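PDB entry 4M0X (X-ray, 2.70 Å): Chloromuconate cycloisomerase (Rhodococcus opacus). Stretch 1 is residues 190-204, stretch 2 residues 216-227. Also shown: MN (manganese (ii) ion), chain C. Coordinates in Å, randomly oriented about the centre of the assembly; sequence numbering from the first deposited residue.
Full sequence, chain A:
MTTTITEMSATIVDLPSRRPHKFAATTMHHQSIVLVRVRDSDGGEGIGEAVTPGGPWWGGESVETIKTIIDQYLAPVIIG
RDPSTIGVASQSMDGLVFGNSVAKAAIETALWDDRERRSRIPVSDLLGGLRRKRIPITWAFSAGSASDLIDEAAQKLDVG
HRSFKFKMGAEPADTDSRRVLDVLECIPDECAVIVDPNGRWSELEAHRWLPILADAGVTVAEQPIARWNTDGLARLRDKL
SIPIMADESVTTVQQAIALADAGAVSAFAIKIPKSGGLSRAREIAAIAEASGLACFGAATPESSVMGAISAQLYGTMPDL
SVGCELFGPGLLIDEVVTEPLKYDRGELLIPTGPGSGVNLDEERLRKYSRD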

# COMPACT_ATOMS: atom_id res chain seq x y z
N GLU A 190 31.12 -24.99 4.59
CA GLU A 190 29.86 -25.75 4.51
C GLU A 190 28.88 -25.59 5.71
O GLU A 190 27.72 -25.99 5.60
CB GLU A 190 30.13 -27.23 4.18
N CYS A 191 29.33 -25.00 6.82
CA CYS A 191 28.53 -24.92 8.06
C CYS A 191 27.40 -23.88 8.12
O CYS A 191 27.44 -22.87 7.43
CB CYS A 191 29.46 -24.66 9.23
SG CYS A 191 30.49 -26.08 9.62
N ALA A 192 26.41 -24.11 8.99
CA ALA A 192 25.45 -23.05 9.28
C ALA A 192 26.00 -22.16 10.41
O ALA A 192 26.52 -22.65 11.43
CB ALA A 192 24.09 -23.63 9.67
N VAL A 193 25.93 -20.85 10.22
CA VAL A 193 26.25 -19.96 11.33
C VAL A 193 25.15 -18.94 11.51
O VAL A 193 24.89 -18.16 10.60
CB VAL A 193 27.55 -19.21 11.11
CG1 VAL A 193 27.89 -18.42 12.37
CG2 VAL A 193 28.67 -20.17 10.74
N ILE A 194 24.49 -18.97 12.67
CA ILE A 194 23.60 -17.91 13.07
C ILE A 194 24.41 -16.90 13.88
O ILE A 194 25.30 -17.29 14.62
CB ILE A 194 22.53 -18.44 14.02
CG1 ILE A 194 21.62 -19.42 13.30
CG2 ILE A 194 21.73 -17.29 14.67
CD1 ILE A 194 20.97 -20.40 14.24
N VAL A 195 24.09 -15.61 13.75
CA VAL A 195 24.55 -14.61 14.75
C VAL A 195 23.36 -13.95 15.48
O VAL A 195 22.37 -13.54 14.84
CB VAL A 195 25.47 -13.53 14.14
CG1 VAL A 195 26.71 -14.17 13.52
CG2 VAL A 195 24.75 -12.70 13.11
N ASP A 196 23.46 -13.86 16.80
CA ASP A 196 22.38 -13.34 17.65
C ASP A 196 22.77 -12.17 18.57
O ASP A 196 23.22 -12.39 19.69
CB ASP A 196 21.80 -14.47 18.50
CG ASP A 196 20.49 -14.07 19.13
OD1 ASP A 196 20.10 -12.91 18.93
OD2 ASP A 196 19.86 -14.90 19.83
N PRO A 197 22.62 -10.93 18.08
CA PRO A 197 22.86 -9.73 18.85
C PRO A 197 21.77 -9.45 19.89
O PRO A 197 21.85 -8.46 20.60
CB PRO A 197 22.81 -8.62 17.80
CG PRO A 197 22.99 -9.30 16.49
CD PRO A 197 22.36 -10.63 16.66
N ASN A 198 20.74 -10.28 19.98
CA ASN A 198 19.74 -10.08 21.00
C ASN A 198 19.04 -8.75 20.86
O ASN A 198 18.68 -8.11 21.84
CB ASN A 198 20.35 -10.24 22.39
CG ASN A 198 20.71 -11.69 22.70
OD1 ASN A 198 19.81 -12.51 22.90
ND2 ASN A 198 22.01 -12.02 22.76
N GLY A 199 18.86 -8.33 19.61
CA GLY A 199 18.14 -7.11 19.28
C GLY A 199 18.82 -5.83 19.74
O GLY A 199 18.17 -4.79 19.84
N ARG A 200 20.12 -5.89 20.01
CA ARG A 200 20.87 -4.78 20.62
C ARG A 200 21.56 -3.91 19.57
O ARG A 200 22.16 -2.89 19.91
CB ARG A 200 21.91 -5.30 21.63
CG ARG A 200 21.34 -6.07 22.80
CD ARG A 200 21.39 -5.27 24.10
NE ARG A 200 20.05 -4.88 24.59
CZ ARG A 200 19.60 -5.11 25.82
NH1 ARG A 200 20.37 -5.73 26.71
NH2 ARG A 200 18.38 -4.71 26.16
N TRP A 201 21.49 -4.31 18.30
CA TRP A 201 22.15 -3.55 17.26
C TRP A 201 21.24 -2.48 16.68
O TRP A 201 20.03 -2.67 16.60
CB TRP A 201 22.58 -4.50 16.17
CG TRP A 201 23.91 -5.09 16.44
CD1 TRP A 201 24.61 -5.06 17.61
CD2 TRP A 201 24.70 -5.84 15.52
NE1 TRP A 201 25.79 -5.73 17.47
CE2 TRP A 201 25.88 -6.22 16.20
CE3 TRP A 201 24.54 -6.22 14.18
CZ2 TRP A 201 26.90 -6.95 15.57
CZ3 TRP A 201 25.56 -6.95 13.57
CH2 TRP A 201 26.71 -7.30 14.26
N SER A 202 21.80 -1.37 16.26
CA SER A 202 20.97 -0.37 15.61
C SER A 202 20.77 -0.76 14.16
O SER A 202 21.58 -1.51 13.55
CB SER A 202 21.61 1.02 15.67
OG SER A 202 22.74 1.13 14.81
N GLU A 203 19.71 -0.22 13.59
CA GLU A 203 19.52 -0.37 12.16
C GLU A 203 20.79 -0.06 11.35
O GLU A 203 21.14 -0.84 10.46
CB GLU A 203 18.39 0.50 11.71
CG GLU A 203 17.42 -0.26 10.87
CD GLU A 203 16.22 0.58 10.51
OE1 GLU A 203 15.68 1.29 11.42
OE2 GLU A 203 15.82 0.49 9.31
N LEU A 204 21.49 1.04 11.65
CA LEU A 204 22.80 1.35 11.02
C LEU A 204 23.87 0.24 11.17
O LEU A 204 24.52 -0.14 10.19
CB LEU A 204 23.37 2.68 11.52
CG LEU A 204 23.18 3.96 10.70
CD1 LEU A 204 21.84 3.98 10.02
CD2 LEU A 204 23.30 5.18 11.60
MN MN C . 17.91 -15.34 20.50
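Stretch 2 (216-227) AGVTVAEQPIAR

Stretch 2 runs alongside stretch 1 in the same direction. Strand 220-222 pairs with strand 192-196 as parallel beta structure, with a crossing angle of -26° and a closest axis approach of 4.7 Å. Before it, Gly-217 ends a helix with positive phi in a Schellman motif.

At the start of the pairing, Ala-192 CA lies 3.9 Å from Thr-219 CG2. Val-193 O accepts two hydrogen bonds, from Thr-219 N (2.6 Å) and Val-220 N (3.1 Å). Ile-194 is in register with Val-220, CA to CA 4.5 Å, and their side chains share one face; Ile-194 CG1 is 3.8 Å from Val-220 CB. Val-195 pairs with Ala-221 on the other face. Val-195 N donates to Val-220 O (3.0 Å), and Val-195 O accepts from Glu-222 N (2.8 Å). Val-195 CG1 packs on Val-218 CG2 at 3.5 Å.

Asp-196 OD2 and Glu-222 OE2 each bind manganese at 2.1 Å. The shared metal holds these two carboxylates close.

Pro-197 to Arg-200 form a type I' turn. Here stretch 2 continues as loop. Gly-199 N donates to Gln-223 O (2.8 Å). An ideal CB on Gly-199 would lie tight against Ile-225 O, at 3.1 Å. Trp-201 N donates to Pro-224 O (3.1 Å). Ile-225 CG2 then reaches Trp-201 O at 3.4 Å and Glu-203 N at 3.8 Å.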

# COMPACT_ATOMS: atom_id res chain seq x y z
N ALA A 216 31.63 -13.57 5.16
CA ALA A 216 32.51 -14.50 5.89
C ALA A 216 31.87 -15.83 6.31
O ALA A 216 32.50 -16.64 6.98
CB ALA A 216 33.11 -13.82 7.11
N GLY A 217 30.62 -16.06 5.93
CA GLY A 217 29.99 -17.37 6.14
C GLY A 217 28.82 -17.42 7.11
O GLY A 217 28.23 -18.49 7.31
N VAL A 218 28.48 -16.28 7.71
CA VAL A 218 27.31 -16.22 8.58
C VAL A 218 26.10 -16.44 7.71
O VAL A 218 25.99 -15.86 6.63
CB VAL A 218 27.18 -14.89 9.33
CG1 VAL A 218 25.78 -14.74 9.91
CG2 VAL A 218 28.22 -14.85 10.43
N THR A 219 25.20 -17.26 8.22
CA THR A 219 24.18 -17.87 7.41
C THR A 219 22.76 -17.42 7.73
O THR A 219 21.84 -17.51 6.87
CB THR A 219 24.39 -19.37 7.46
OG1 THR A 219 24.60 -19.77 6.13
CG2 THR A 219 23.19 -20.15 8.00
N VAL A 220 22.59 -16.92 8.96
CA VAL A 220 21.30 -16.47 9.43
C VAL A 220 21.57 -15.34 10.41
O VAL A 220 22.58 -15.34 11.12
CB VAL A 220 20.51 -17.61 10.13
CG1 VAL A 220 19.24 -17.07 10.81
CG2 VAL A 220 20.12 -18.72 9.16
N ALA A 221 20.66 -14.37 10.45
CA ALA A 221 20.79 -13.34 11.45
C ALA A 221 19.59 -13.40 12.37
O ALA A 221 18.46 -13.19 11.96
CB ALA A 221 20.92 -11.97 10.80
N GLU A 222 19.86 -13.72 13.62
CA GLU A 222 18.82 -13.78 14.59
C GLU A 222 18.64 -12.40 15.19
O GLU A 222 19.60 -11.69 15.39
CB GLU A 222 19.14 -14.82 15.67
CG GLU A 222 17.88 -15.32 16.36
CD GLU A 222 18.12 -16.14 17.61
OE1 GLU A 222 19.11 -16.91 17.62
OE2 GLU A 222 17.29 -16.02 18.55
N GLN A 223 17.38 -12.02 15.43
CA GLN A 223 17.01 -10.76 16.05
C GLN A 223 18.12 -9.74 16.06
O GLN A 223 18.73 -9.49 17.10
CB GLN A 223 16.57 -10.99 17.49
CG GLN A 223 15.79 -9.80 18.05
CD GLN A 223 14.46 -9.66 17.36
OE1 GLN A 223 13.71 -10.64 17.25
NE2 GLN A 223 14.18 -8.47 16.87
N PRO A 224 18.43 -9.13 14.91
CA PRO A 224 19.58 -8.21 15.00
C PRO A 224 19.22 -6.85 15.64
O PRO A 224 20.00 -6.30 16.41
CB PRO A 224 20.02 -8.04 13.55
CG PRO A 224 18.81 -8.38 12.75
CD PRO A 224 17.97 -9.35 13.53
N ILE A 225 18.05 -6.33 15.32
CA ILE A 225 17.62 -5.04 15.84
C ILE A 225 16.50 -5.25 16.85
O ILE A 225 16.03 -6.39 17.02
CB ILE A 225 17.22 -4.07 14.71
CG1 ILE A 225 16.09 -4.62 13.85
CG2 ILE A 225 18.41 -3.81 13.81
CD1 ILE A 225 15.41 -3.56 12.98
N ALA A 226 16.10 -4.17 17.52
CA ALA A 226 15.05 -4.19 18.56
C ALA A 226 13.78 -5.01 18.19
O ALA A 226 13.47 -5.13 17.03
CB ALA A 226 14.68 -2.76 18.97
N ARG A 227 13.06 -5.55 19.17
CA ARG A 227 11.93 -6.44 18.91
C ARG A 227 10.72 -5.79 18.27
O ARG A 227 9.94 -6.44 17.57
CB ARG A 227 11.50 -7.17 20.18
CG ARG A 227 10.81 -6.31 21.21
CD ARG A 227 10.78 -7.02 22.55
NE ARG A 227 12.10 -7.01 23.15
CZ ARG A 227 12.48 -7.83 24.12
NH1 ARG A 227 11.64 -8.73 24.61
NH2 ARG A 227 13.71 -7.76 24.59
O HOH W 1 17.55 -13.25 19.84
O HOH W 2 17.86 -13.92 22.54
O HOH W 3 17.69 -1.69 17.21